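Local coordinates for protein PHOX (Pseudomonas fluorescens, PDB 4A9V) that hydrolyses phosphate monoesters as an alkaline phosphatase of the PhoX family, probably using a complex iron-calcium cofactor held in a beta-propeller, at residues 405-408 / 412-415. Sequence-based numbering, arbitrary orientation. Where two conformers were deposited one is given.
Sequences NAKR and GQPV
R408 and Q413 bring the two segments closest, their CA atoms 5.4 Å apart. Neither segment is regular helix or strand. N405 to R408 forms a type I beta turn, closed by R408 N bonding to N405 O at 3.1 Å, whereas 412-415 is irregular loop. An Asx turn reinforces the beta turn: K407 N donates to N405 OD1 over 2.9 Å, approaching from above the carbonyl plane.

The other end of the same amide reaches across. N405 ND2 donates to Q413 OE1 at 2.8 Å. The N-H...O angle is nearly straight at 163°, and the acceptor lies in the N405 amide plane. The two amide planes are 35° apart. With CG anti to the backbone N (chi1 -177°), N405 turns its amide toward Q413, whose chain extends beyond CG to meet it.

R408 makes the second link. Bends at chi2 and chi3 fold its chain so that NH1 reaches P414 O at 2.9 Å, a more bent bond that meets the carbonyl from above its plane. Q413 CB lies over one guanidinium face, 3.9 Å from NH1, while R408 CG packs against V415 CG2 at 4.1 Å. D384 OD1 takes both N405 ND2 and, in a salt bridge, R408 NE, so one carboxylate oxygen holds both side chains, while R408 NH2 bonds to R382 O.

The side chain of N405 is about 12 Å from a bound calcium ion and from the mu-oxo-diiron centre, so the contact is loop packing outside the metal site. Both segments belong to the connection between antiparallel strands 398-402 and 428-434; through R382 and D384 the contact is tied to the short strand 383-384, just ahead of strand 386-391, the neighbour of 398-402 in the same sheet of the propeller.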
# COMPACT_ATOMS: atom_id res chain seq x y z
N ASN A 405 -8.61 12.94 6.90
CA ASN A 405 -9.95 12.97 6.34
C ASN A 405 -10.55 14.35 6.49
O ASN A 405 -11.17 14.68 7.50
CB ASN A 405 -10.85 11.94 7.02
CG ASN A 405 -12.24 11.89 6.41
OD1 ASN A 405 -12.52 12.59 5.44
ND2 ASN A 405 -13.07 10.98 6.90
N ALA A 406 -10.38 15.15 5.45
CA ALA A 406 -10.87 16.51 5.45
C ALA A 406 -12.40 16.57 5.58
O ALA A 406 -12.94 17.63 5.92
CB ALA A 406 -10.42 17.20 4.17
N LYS A 407 -13.08 15.46 5.30
CA LYS A 407 -14.54 15.47 5.34
C LYS A 407 -15.11 14.94 6.65
O LYS A 407 -16.32 14.93 6.84
CB LYS A 407 -15.12 14.67 4.17
CG LYS A 407 -14.81 15.24 2.79
CD LYS A 407 -15.28 14.28 1.71
CE LYS A 407 -15.43 14.95 0.36
NZ LYS A 407 -16.27 14.14 -0.56
N ARG A 408 -14.25 14.54 7.59
CA ARG A 408 -14.76 14.12 8.89
C ARG A 408 -15.57 15.25 9.53
O ARG A 408 -15.16 16.41 9.51
CB ARG A 408 -13.61 13.69 9.80
CG ARG A 408 -14.02 13.24 11.20
CD ARG A 408 -14.97 12.05 11.22
NE ARG A 408 -14.42 10.90 10.52
CZ ARG A 408 -15.02 9.71 10.43
NH1 ARG A 408 -16.24 9.54 10.91
NH2 ARG A 408 -14.41 8.71 9.81
N GLY A 412 -22.98 12.15 7.85
CA GLY A 412 -22.66 10.77 7.51
C GLY A 412 -21.29 10.32 7.99
O GLY A 412 -20.99 9.13 7.96
N GLN A 413 -20.44 11.27 8.40
CA GLN A 413 -19.11 10.96 8.94
C GLN A 413 -18.93 11.66 10.27
O GLN A 413 -18.14 12.60 10.40
CB GLN A 413 -18.01 11.37 7.95
CG GLN A 413 -18.10 10.63 6.63
CD GLN A 413 -16.85 10.78 5.78
OE1 GLN A 413 -15.76 10.40 6.19
NE2 GLN A 413 -17.03 11.27 4.56
N PRO A 414 -19.65 11.19 11.30
CA PRO A 414 -19.61 11.86 12.59
C PRO A 414 -18.24 11.76 13.24
O PRO A 414 -17.55 10.75 13.14
CB PRO A 414 -20.66 11.10 13.41
CG PRO A 414 -20.80 9.78 12.74
CD PRO A 414 -20.56 10.04 11.28
N VAL A 415 -17.92 12.76 14.05
CA VAL A 415 -16.71 12.76 14.86
C VAL A 415 -16.93 11.85 16.05
O VAL A 415 -17.95 11.94 16.74
CB VAL A 415 -16.41 14.18 15.35
CG1 VAL A 415 -15.23 14.17 16.30
CG2 VAL A 415 -16.16 15.11 14.18